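Local coordinates for transcriptional regulator ZitR (Lactococcus lactis subsp. cremoris, PDB 6FI9), which represses the zit operon when zinc is present, working as a homodimer that binds two palindromic operator sites in the zit promoter, at residues 39-44 against 57-62; 74-79 against 96-101; 49-54 against 88-93; 22-27 against 107-112. The protein carries 3 engineered substitutions. All blocks are in the same frame, centred on the assembly; numbering follows the deposited sequence.

In the fold
Residues 22-27, in the loop after helix 2-16, open the widest loop, which contact 4 closes only at 107-112 on helix 100-122; the other three contacts all fall within it. Contact 1 starts on helix 36-47 and closes at the end of helix 52-59. Before it closes, 49-54 opens contact 3, so the two cross. Contact 2 opens at 74-79, after contact 1 has closed, and crosses contact 3 in turn, since 88-93 comes before 96-101. Contacts 1 to 3 thus tie the helix-turn-helix, the wing hairpin and the start of helix 100-122 together, with Leu42 packing on Ala99 and Ile79 on Trp93, while His40 meets His110 between contacts 1 and 4.

Contact 1: 39-44 against 57-62; sequences EHILMI and EQLKIS. With ZN (zinc ion), chain J.
Gln58 meets helix 36-47 with the root of its side chain: its CB lies 4.1 Å from CD1 of Ile44, and the two side chains run antiparallel alongside one another. The chain bends at chi2, which carries the amide past the isoleucine, with OE1 loosely beside CG2 of Ile44. Leu59, next along, does most of the work. Both its methyls rest on CG1 of Ile41, CD2 of Leu59 coming within 3.7 Å of that CG1 in a crossing near a right angle. CD1 of Leu59 also reaches across to CD1 of Ile44, 3.9 Å away. On its other flank the CG of Leu59 sits in the plane of the His40 ring, 3.8 Å from CD2 of His40, at an edge and not over a face. That ring is swung out by a CG anti to the backbone N (chi1 -172°), and it belongs to the zinc site formed with Glu22, His106 and His110. The contact is a worked case of an apolar side chain packed against the edge of a metal-ligand ring. On the far side of the same helix turn, Glu39 OE1 binds the second zinc ion at 2.3 Å, a site completed by Cys28 and Glu105. Helix 36-47 therefore lies between helix 52-59, the first helix of the predicted helix-turn-helix, and helix 100-122, while Leu70 and Leu73 of helix 63-75 cover Ile41.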
# COMPACT_ATOMS: atom_id res chain seq x y z
N GLU A 39 -15.82 3.08 -8.72
CA GLU A 39 -16.40 1.91 -9.37
C GLU A 39 -16.87 0.89 -8.35
O GLU A 39 -17.92 0.27 -8.54
CB GLU A 39 -15.42 1.29 -10.37
CG GLU A 39 -15.49 1.94 -11.74
CD GLU A 39 -14.64 1.31 -12.83
OE1 GLU A 39 -14.64 0.07 -12.96
OE2 GLU A 39 -14.00 2.08 -13.59
N HIS A 40 -16.12 0.75 -7.24
CA HIS A 40 -16.46 -0.17 -6.16
C HIS A 40 -17.73 0.26 -5.42
O HIS A 40 -18.50 -0.61 -4.99
CB HIS A 40 -15.27 -0.37 -5.21
CG HIS A 40 -15.50 -1.46 -4.20
ND1 HIS A 40 -15.53 -2.79 -4.57
CD2 HIS A 40 -15.75 -1.37 -2.88
CE1 HIS A 40 -15.79 -3.46 -3.47
NE2 HIS A 40 -15.93 -2.65 -2.42
N ILE A 41 -17.96 1.59 -5.29
CA ILE A 41 -19.16 2.12 -4.64
C ILE A 41 -20.40 1.65 -5.43
O ILE A 41 -21.38 1.21 -4.83
CB ILE A 41 -19.08 3.67 -4.46
CG1 ILE A 41 -18.01 4.05 -3.43
CG2 ILE A 41 -20.43 4.27 -4.05
CD1 ILE A 41 -17.35 5.43 -3.62
N LEU A 42 -20.31 1.66 -6.78
CA LEU A 42 -21.38 1.21 -7.68
C LEU A 42 -21.64 -0.29 -7.54
O LEU A 42 -22.79 -0.72 -7.64
CB LEU A 42 -21.03 1.53 -9.15
CG LEU A 42 -20.80 3.00 -9.52
CD1 LEU A 42 -20.06 3.11 -10.83
CD2 LEU A 42 -22.11 3.77 -9.58
N MET A 43 -20.57 -1.07 -7.29
CA MET A 43 -20.61 -2.53 -7.12
C MET A 43 -21.43 -2.94 -5.88
O MET A 43 -22.30 -3.80 -6.00
CB MET A 43 -19.18 -3.09 -7.08
CG MET A 43 -19.10 -4.59 -7.05
SD MET A 43 -17.41 -5.13 -6.72
CE MET A 43 -17.75 -6.73 -6.04
N ILE A 44 -21.14 -2.32 -4.70
CA ILE A 44 -21.83 -2.61 -3.43
C ILE A 44 -23.27 -2.08 -3.43
O ILE A 44 -24.12 -2.65 -2.74
CB ILE A 44 -21.04 -2.15 -2.16
CG1 ILE A 44 -20.68 -0.65 -2.20
CG2 ILE A 44 -19.81 -3.03 -1.94
CD1 ILE A 44 -20.71 0.04 -0.85
N GLU A 57 -18.30 2.31 5.84
CA GLU A 57 -18.08 1.09 6.62
C GLU A 57 -17.55 -0.04 5.73
O GLU A 57 -16.60 -0.73 6.11
CB GLU A 57 -19.39 0.68 7.34
CG GLU A 57 -19.28 -0.52 8.28
CD GLU A 57 -19.98 -1.78 7.80
OE1 GLU A 57 -19.31 -2.84 7.75
OE2 GLU A 57 -21.19 -1.71 7.48
N GLN A 58 -18.17 -0.23 4.54
CA GLN A 58 -17.81 -1.27 3.57
C GLN A 58 -16.45 -1.00 2.94
O GLN A 58 -15.58 -1.87 2.97
CB GLN A 58 -18.89 -1.41 2.47
CG GLN A 58 -20.22 -2.01 2.95
CD GLN A 58 -20.18 -3.51 3.05
OE1 GLN A 58 -20.19 -4.22 2.04
NE2 GLN A 58 -20.13 -4.01 4.27
N LEU A 59 -16.25 0.21 2.39
CA LEU A 59 -15.01 0.63 1.73
C LEU A 59 -13.84 0.88 2.68
O LEU A 59 -12.70 0.93 2.23
CB LEU A 59 -15.26 1.88 0.87
CG LEU A 59 -15.65 1.65 -0.57
CD1 LEU A 59 -17.15 1.52 -0.73
CD2 LEU A 59 -15.14 2.77 -1.44
N LYS A 60 -14.13 1.04 4.00
CA LYS A 60 -13.16 1.31 5.07
C LYS A 60 -12.44 2.67 4.86
O LYS A 60 -11.30 2.85 5.28
CB LYS A 60 -12.17 0.13 5.29
CG LYS A 60 -12.83 -1.20 5.67
CD LYS A 60 -13.08 -1.34 7.17
CE LYS A 60 -13.81 -2.62 7.49
NZ LYS A 60 -14.11 -2.74 8.94
N ILE A 61 -13.15 3.61 4.21
CA ILE A 61 -12.68 4.97 3.91
C ILE A 61 -13.49 6.01 4.72
O ILE A 61 -14.62 5.72 5.14
CB ILE A 61 -12.65 5.22 2.36
CG1 ILE A 61 -11.70 6.39 1.97
CG2 ILE A 61 -14.04 5.40 1.75
CD1 ILE A 61 -10.23 6.00 1.78
N SER A 62 -12.90 7.19 4.96
CA SER A 62 -13.49 8.30 5.73
C SER A 62 -14.78 8.85 5.09
O SER A 62 -14.80 9.03 3.87
CB SER A 62 -12.47 9.42 5.92
OG SER A 62 -12.08 9.99 4.68
ZN ZN J . -13.80 -2.03 -13.56

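Contact 2: 74-79 against 96-101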
# COMPACT_ATOMS: atom_id res chain seq x y z
N GLN A 74 -22.81 10.95 -8.74
CA GLN A 74 -24.17 11.42 -9.06
C GLN A 74 -24.15 12.45 -10.20
O GLN A 74 -25.18 12.66 -10.85
CB GLN A 74 -24.91 11.93 -7.81
CG GLN A 74 -24.40 13.26 -7.23
CD GLN A 74 -25.28 13.77 -6.11
OE1 GLN A 74 -26.50 13.91 -6.25
NE2 GLN A 74 -24.67 14.07 -4.97
N GLU A 75 -22.98 13.10 -10.42
CA GLU A 75 -22.74 14.08 -11.48
C GLU A 75 -22.87 13.43 -12.85
O GLU A 75 -23.43 14.05 -13.76
CB GLU A 75 -21.33 14.68 -11.33
CG GLU A 75 -21.29 16.08 -10.76
CD GLU A 75 -19.90 16.57 -10.39
OE1 GLU A 75 -19.07 16.75 -11.31
OE2 GLU A 75 -19.64 16.77 -9.18
N GLN A 76 -22.37 12.19 -12.99
CA GLN A 76 -22.41 11.43 -14.24
C GLN A 76 -23.66 10.54 -14.37
O GLN A 76 -23.66 9.59 -15.15
CB GLN A 76 -21.11 10.63 -14.43
CG GLN A 76 -19.91 11.50 -14.75
CD GLN A 76 -18.67 10.68 -14.97
OE1 GLN A 76 -18.44 10.13 -16.05
NE2 GLN A 76 -17.84 10.57 -13.94
N GLU A 77 -24.74 10.89 -13.62
CA GLU A 77 -26.06 10.21 -13.60
C GLU A 77 -25.96 8.69 -13.35
O GLU A 77 -26.68 7.91 -13.97
CB GLU A 77 -26.87 10.53 -14.89
CG GLU A 77 -27.37 11.96 -14.97
CD GLU A 77 -28.03 12.33 -16.28
OE1 GLU A 77 -27.30 12.61 -17.26
OE2 GLU A 77 -29.28 12.35 -16.33
N LEU A 78 -25.07 8.29 -12.41
CA LEU A 78 -24.84 6.89 -12.05
C LEU A 78 -25.62 6.47 -10.80
O LEU A 78 -26.12 5.35 -10.74
CB LEU A 78 -23.33 6.60 -11.87
CG LEU A 78 -22.43 6.81 -13.10
CD1 LEU A 78 -21.04 7.23 -12.68
CD2 LEU A 78 -22.35 5.57 -13.96
N ILE A 79 -25.72 7.37 -9.80
CA ILE A 79 -26.43 7.11 -8.54
C ILE A 79 -27.52 8.16 -8.27
O ILE A 79 -27.35 9.33 -8.62
CB ILE A 79 -25.46 6.95 -7.34
CG1 ILE A 79 -24.44 8.11 -7.26
CG2 ILE A 79 -24.77 5.59 -7.40
CD1 ILE A 79 -23.92 8.45 -5.87
N THR A 96 -28.64 3.60 -10.76
CA THR A 96 -29.38 3.89 -11.99
C THR A 96 -29.10 2.80 -13.04
O THR A 96 -28.27 1.92 -12.80
CB THR A 96 -29.06 5.31 -12.52
OG1 THR A 96 -27.70 5.38 -12.97
CG2 THR A 96 -29.33 6.41 -11.49
N GLU A 97 -29.79 2.86 -14.20
CA GLU A 97 -29.62 1.90 -15.29
C GLU A 97 -28.30 2.11 -16.02
O GLU A 97 -27.78 1.17 -16.62
CB GLU A 97 -30.81 1.94 -16.26
CG GLU A 97 -32.16 1.60 -15.65
CD GLU A 97 -32.36 0.16 -15.20
OE1 GLU A 97 -32.27 -0.75 -16.06
OE2 GLU A 97 -32.61 -0.05 -13.99
N LYS A 98 -27.76 3.34 -15.95
CA LYS A 98 -26.50 3.77 -16.56
C LYS A 98 -25.29 3.13 -15.86
O LYS A 98 -24.28 2.86 -16.51
CB LYS A 98 -26.38 5.30 -16.49
CG LYS A 98 -25.41 5.92 -17.50
CD LYS A 98 -24.47 6.90 -16.83
CE LYS A 98 -23.42 7.43 -17.78
NZ LYS A 98 -22.30 8.09 -17.06
N ALA A 99 -25.40 2.90 -14.54
CA ALA A 99 -24.35 2.34 -13.71
C ALA A 99 -24.29 0.81 -13.68
O ALA A 99 -23.21 0.27 -13.43
CB ALA A 99 -24.47 2.88 -12.30
N ILE A 100 -25.42 0.12 -13.95
CA ILE A 100 -25.57 -1.35 -13.93
C ILE A 100 -24.40 -2.08 -14.67
O ILE A 100 -23.80 -2.95 -14.04
CB ILE A 100 -26.98 -1.81 -14.40
CG1 ILE A 100 -28.04 -1.47 -13.32
CG2 ILE A 100 -27.03 -3.31 -14.76
CD1 ILE A 100 -29.52 -1.57 -13.75
N PRO A 101 -23.99 -1.76 -15.93
CA PRO A 101 -22.87 -2.50 -16.55
C PRO A 101 -21.51 -2.25 -15.90
O PRO A 101 -20.66 -3.14 -15.93
CB PRO A 101 -22.89 -2.04 -18.01
CG PRO A 101 -24.22 -1.36 -18.21
CD PRO A 101 -24.54 -0.76 -16.88
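The flat groups that carry this contact are peptide carbonyls, those of Gln76 and Leu78, approached by Lys98 and Thr96. At the first of them, NZ of Lys98 makes a hydrogen bond in the plane of the group, 2.8 Å from O of Gln76, with a C=O...N angle of 148°. At the second, the backbone N of Thr96 is hydrogen-bonded to O of Leu78 at 3.1 Å, tilted 29° out of the carbonyl plane. The hydroxyl of Thr96 comes to the same oxygen, OG1 lying 2.7 Å from O of Leu78, and it is also 2.9 Å from O of Glu77. A chi1 of 68° sets OG1 between its own backbone N and carbonyl carbon, facing both carbonyl oxygens. Lys98 reaches Gln76 by running its bent aliphatic chain past the Glu77 carbonyl, where O of Glu77 is 3.6 Å from CB of Lys98. Beneath this polar layer Leu78 turns inward, its CD2 resting 3.8 Å from CB of Ala99, and both residues pack on Leu42 of helix 36-47. The contact joins the turn that follows helix 63-75 to the turn that leads into helix 100-122, at the two ends of the winged-helix hairpin. Chemically it illustrates how the turn after a helix can have its carbonyls covered by a second turn: the oxygens of Gln76, Glu77 and Leu78 face an ammonium, a hydroxyl and an amide N-H between them, and the lysine charge would probably be favourable beside the Gln76 carbonyl.

Contact 3: 49-54 against 88-93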
# COMPACT_ATOMS: atom_id res chain seq x y z
N VAL A 49 -29.13 -1.69 -1.61
CA VAL A 49 -29.32 -0.24 -1.54
C VAL A 49 -28.78 0.27 -0.20
O VAL A 49 -29.36 0.01 0.86
CB VAL A 49 -30.76 0.25 -1.87
CG1 VAL A 49 -30.97 0.32 -3.38
CG2 VAL A 49 -31.83 -0.61 -1.21
N SER A 50 -27.62 0.92 -0.26
CA SER A 50 -26.88 1.39 0.91
C SER A 50 -27.04 2.88 1.22
O SER A 50 -27.33 3.68 0.33
CB SER A 50 -25.40 1.04 0.75
OG SER A 50 -24.56 1.69 1.69
N THR A 51 -26.84 3.24 2.50
CA THR A 51 -26.89 4.61 3.02
C THR A 51 -25.47 5.20 2.95
O THR A 51 -24.51 4.46 2.74
CB THR A 51 -27.43 4.64 4.46
OG1 THR A 51 -26.62 3.82 5.30
CG2 THR A 51 -28.89 4.22 4.55
N ASN A 52 -25.34 6.53 3.14
CA ASN A 52 -24.06 7.25 3.11
C ASN A 52 -23.06 6.72 4.15
O ASN A 52 -21.85 6.78 3.93
CB ASN A 52 -24.30 8.75 3.33
CG ASN A 52 -23.30 9.66 2.65
OD1 ASN A 52 -22.08 9.58 2.88
ND2 ASN A 52 -23.81 10.55 1.80
N ALA A 53 -23.58 6.19 5.27
CA ALA A 53 -22.82 5.64 6.39
C ALA A 53 -22.24 4.25 6.11
O ALA A 53 -21.08 4.01 6.44
CB ALA A 53 -23.68 5.61 7.64
N ARG A 54 -23.05 3.34 5.52
CA ARG A 54 -22.64 1.97 5.20
C ARG A 54 -21.53 1.93 4.14
O ARG A 54 -20.67 1.05 4.22
CB ARG A 54 -23.85 1.11 4.79
CG ARG A 54 -23.56 -0.39 4.68
CD ARG A 54 -24.64 -1.10 3.90
NE ARG A 54 -24.32 -2.51 3.68
CZ ARG A 54 -24.14 -3.06 2.48
NH1 ARG A 54 -24.26 -2.32 1.38
NH2 ARG A 54 -23.85 -4.35 2.36
N GLU A 88 -34.03 10.51 9.69
CA GLU A 88 -33.15 10.80 10.83
C GLU A 88 -31.79 11.15 10.19
O GLU A 88 -30.80 10.45 10.40
CB GLU A 88 -33.04 9.57 11.76
CG GLU A 88 -34.32 9.24 12.51
CD GLU A 88 -34.31 7.94 13.31
OE1 GLU A 88 -33.91 6.90 12.75
OE2 GLU A 88 -34.72 7.98 14.49
N ARG A 89 -31.79 12.23 9.34
CA ARG A 89 -30.69 12.74 8.50
C ARG A 89 -30.14 11.60 7.57
O ARG A 89 -28.99 11.64 7.11
CB ARG A 89 -29.59 13.49 9.31
CG ARG A 89 -28.63 12.65 10.15
CD ARG A 89 -27.50 13.48 10.71
NE ARG A 89 -26.56 12.65 11.47
CZ ARG A 89 -25.46 13.12 12.05
NH1 ARG A 89 -25.15 14.41 11.96
NH2 ARG A 89 -24.67 12.31 12.73
N VAL A 90 -31.04 10.63 7.28
CA VAL A 90 -30.82 9.43 6.46
C VAL A 90 -30.91 9.74 4.96
O VAL A 90 -31.92 10.27 4.48
CB VAL A 90 -31.73 8.23 6.90
CG1 VAL A 90 -33.22 8.58 6.85
CG2 VAL A 90 -31.44 6.98 6.08
N VAL A 91 -29.83 9.39 4.23
CA VAL A 91 -29.73 9.56 2.79
C VAL A 91 -29.37 8.23 2.14
O VAL A 91 -28.20 7.83 2.12
CB VAL A 91 -28.83 10.74 2.32
CG1 VAL A 91 -29.59 12.06 2.38
CG2 VAL A 91 -27.51 10.83 3.10
N LEU A 92 -30.40 7.53 1.66
CA LEU A 92 -30.26 6.24 0.99
C LEU A 92 -29.85 6.43 -0.46
O LEU A 92 -30.32 7.37 -1.12
CB LEU A 92 -31.58 5.45 1.07
CG LEU A 92 -31.51 4.04 1.63
CD1 LEU A 92 -32.89 3.50 1.86
CD2 LEU A 92 -30.79 3.09 0.68
N TRP A 93 -28.98 5.55 -0.97
CA TRP A 93 -28.49 5.61 -2.34
C TRP A 93 -28.92 4.42 -3.18
O TRP A 93 -28.80 3.27 -2.74
CB TRP A 93 -26.98 5.81 -2.36
CG TRP A 93 -26.56 7.15 -1.82
CD1 TRP A 93 -26.17 7.43 -0.54
CD2 TRP A 93 -26.59 8.40 -2.51
NE1 TRP A 93 -25.92 8.77 -0.40
CE2 TRP A 93 -26.16 9.39 -1.60
CE3 TRP A 93 -26.91 8.78 -3.83
CZ2 TRP A 93 -26.04 10.74 -1.97
CZ3 TRP A 93 -26.78 10.11 -4.19
CH2 TRP A 93 -26.35 11.07 -3.27
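Thr51 and Leu92 form a single beta bridge, their CA atoms 4.3 Å apart, where the link between helix 36-47 and helix 52-59 runs beside the strand 92-95. Two backbone bonds flank the pair: Trp93 N donates to Ser50 O at 2.8 Å with an N-H...O angle of 154°, while the bond from Asn52 N to Val91 O, at 3.3 Å, is weak. The touching parts, 49-52 and 90-93, run at 124° to each other, and the pairing is limited to this one bridge. Ser50 OG turns back on a bond of its own, to a lone pair of Thr51 O, in the carbonyl plane. Such a short piece of extended chain ahead of the helix-turn-helix, laid against the wing hairpin, is a familiar element of the winged-helix fold of MarR proteins; the hairpin itself continues through the backbone bonding of Leu92 with Ser82. Side chains fill in around the backbone bridge. On one side CG2 of Thr51 meets CG of Leu92 at 3.9 Å, and CD2 of Leu92 reaches over to CB of Val49, 3.8 Å away. Elsewhere Asn52 extends alongside Val91 and Trp93. Its CB touches CG2 of Val91, and ND2 of Asn52 stands 3.5 Å from NE1 of Trp93, at the indole edge, the amide and ring planes 67° apart. The indole extends from there into the core formed by Leu45 of helix 36-47, Ile55 of helix 52-59, Leu70 of helix 63-75 and Ile79 of the partner strand.

Contact 4: 22-27 against 107-112; sequences EILLGE and AAHHEK. With ZN (zinc ion), chain I.
Glu22 and His110 are brought to one zinc ion by their torsions: Glu22 sends CG between its backbone N and carbonyl carbon (chi1 59°) and then runs extended, while a chi1 of -98° turns the His110 ring toward the loop, NE2 foremost. OE1 of Glu22 and NE2 of His110 each bind the zinc ion at 2.0 Å. This MarR-type zinc site, to which His106 and, at a longer distance, His40 also belong, lies beside the winged helix-turn-helix, where loop 22-27 meets helix 100-122. The two ligand side chains cross at about a right angle, with carboxylate and imidazole planes 43° apart. Leu24 wedges beside them. Its CD2 methyl makes a CH-pi contact with each of two rings, lying 3.9 Å from the centroid of His110 almost exactly over its centre, and offset toward the rim over a face of His109. One methyl thus lies against a zinc ligand and the histidine before it at once. Further along the loop, O of Glu27 comes near NZ of Lys112 on the helix, but the angle is too poor for a bond. Met14 and Glu7 of the second subunit pack on Ile23 and His110. The carbonyl O of Glu27 lies 3.9 Å above the other face of the His109 ring.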
# COMPACT_ATOMS: atom_id res chain seq x y z
N GLU A 22 -7.18 -0.23 -3.51
CA GLU A 22 -7.37 -1.68 -3.60
C GLU A 22 -6.50 -2.30 -4.70
O GLU A 22 -6.17 -1.63 -5.68
CB GLU A 22 -8.85 -2.04 -3.83
CG GLU A 22 -9.48 -1.44 -5.08
CD GLU A 22 -10.97 -1.66 -5.18
OE1 GLU A 22 -11.41 -2.83 -5.11
OE2 GLU A 22 -11.71 -0.66 -5.34
N ILE A 23 -6.16 -3.58 -4.53
CA ILE A 23 -5.36 -4.31 -5.51
C ILE A 23 -6.27 -5.07 -6.47
O ILE A 23 -7.05 -5.94 -6.05
CB ILE A 23 -4.26 -5.20 -4.85
CG1 ILE A 23 -3.14 -4.33 -4.25
CG2 ILE A 23 -3.68 -6.21 -5.84
CD1 ILE A 23 -2.31 -5.03 -3.25
N LEU A 24 -6.17 -4.73 -7.76
CA LEU A 24 -6.92 -5.37 -8.84
C LEU A 24 -5.95 -5.71 -9.94
O LEU A 24 -5.36 -4.80 -10.53
CB LEU A 24 -8.06 -4.47 -9.35
CG LEU A 24 -9.32 -4.41 -8.51
CD1 LEU A 24 -9.97 -3.05 -8.61
CD2 LEU A 24 -10.31 -5.49 -8.91
N LEU A 25 -5.73 -7.01 -10.18
CA LEU A 25 -4.82 -7.48 -11.22
C LEU A 25 -5.53 -7.57 -12.55
O LEU A 25 -6.63 -8.13 -12.64
CB LEU A 25 -4.16 -8.81 -10.85
CG LEU A 25 -3.18 -8.79 -9.68
CD1 LEU A 25 -2.76 -10.19 -9.30
CD2 LEU A 25 -1.95 -7.94 -9.98
N GLY A 26 -4.88 -6.98 -13.57
CA GLY A 26 -5.37 -6.87 -14.93
C GLY A 26 -5.71 -5.43 -15.27
O GLY A 26 -5.34 -4.52 -14.52
N GLU A 27 -6.42 -5.22 -16.41
CA GLU A 27 -6.83 -3.89 -16.85
C GLU A 27 -8.34 -3.69 -16.75
O GLU A 27 -9.12 -4.65 -16.87
CB GLU A 27 -6.32 -3.57 -18.27
CG GLU A 27 -4.81 -3.39 -18.37
CD GLU A 27 -4.28 -2.04 -17.90
OE1 GLU A 27 -4.17 -1.84 -16.67
OE2 GLU A 27 -3.97 -1.19 -18.77
N ALA A 107 -17.31 -6.20 -10.44
CA ALA A 107 -17.56 -7.48 -9.79
C ALA A 107 -16.84 -8.61 -10.54
O ALA A 107 -16.37 -9.57 -9.92
CB ALA A 107 -19.06 -7.74 -9.74
N ALA A 108 -16.73 -8.46 -11.87
CA ALA A 108 -16.03 -9.39 -12.73
C ALA A 108 -14.51 -9.19 -12.59
O ALA A 108 -13.77 -10.18 -12.61
CB ALA A 108 -16.45 -9.18 -14.18
N HIS A 109 -14.05 -7.93 -12.41
CA HIS A 109 -12.65 -7.53 -12.23
C HIS A 109 -12.12 -8.01 -10.88
O HIS A 109 -10.93 -8.28 -10.75
CB HIS A 109 -12.50 -6.00 -12.38
CG HIS A 109 -11.10 -5.52 -12.58
ND1 HIS A 109 -10.78 -4.17 -12.47
CD2 HIS A 109 -9.97 -6.20 -12.90
CE1 HIS A 109 -9.48 -4.08 -12.71
NE2 HIS A 109 -8.95 -5.27 -12.97
N HIS A 110 -13.01 -8.15 -9.87
CA HIS A 110 -12.66 -8.67 -8.55
C HIS A 110 -12.51 -10.19 -8.59
O HIS A 110 -11.58 -10.72 -7.98
CB HIS A 110 -13.71 -8.26 -7.51
CG HIS A 110 -13.31 -7.06 -6.71
ND1 HIS A 110 -12.29 -7.12 -5.78
CD2 HIS A 110 -13.81 -5.80 -6.73
CE1 HIS A 110 -12.20 -5.90 -5.27
NE2 HIS A 110 -13.09 -5.07 -5.82
N GLU A 111 -13.41 -10.87 -9.33
CA GLU A 111 -13.36 -12.32 -9.49
C GLU A 111 -12.22 -12.72 -10.42
O GLU A 111 -11.70 -13.83 -10.29
CB GLU A 111 -14.70 -12.89 -9.98
CG GLU A 111 -14.92 -14.33 -9.54
CD GLU A 111 -16.35 -14.80 -9.60
OE1 GLU A 111 -16.82 -15.13 -10.71
OE2 GLU A 111 -17.01 -14.86 -8.53
N LYS A 112 -11.80 -11.80 -11.32
CA LYS A 112 -10.68 -11.96 -12.25
C LYS A 112 -9.37 -12.00 -11.44
O LYS A 112 -8.51 -12.85 -11.70
CB LYS A 112 -10.64 -10.78 -13.25
CG LYS A 112 -10.01 -11.12 -14.61
CD LYS A 112 -9.49 -9.87 -15.35
CE LYS A 112 -10.54 -9.12 -16.13
NZ LYS A 112 -10.05 -7.78 -16.55
ZN ZN I . -13.16 -3.12 -6.04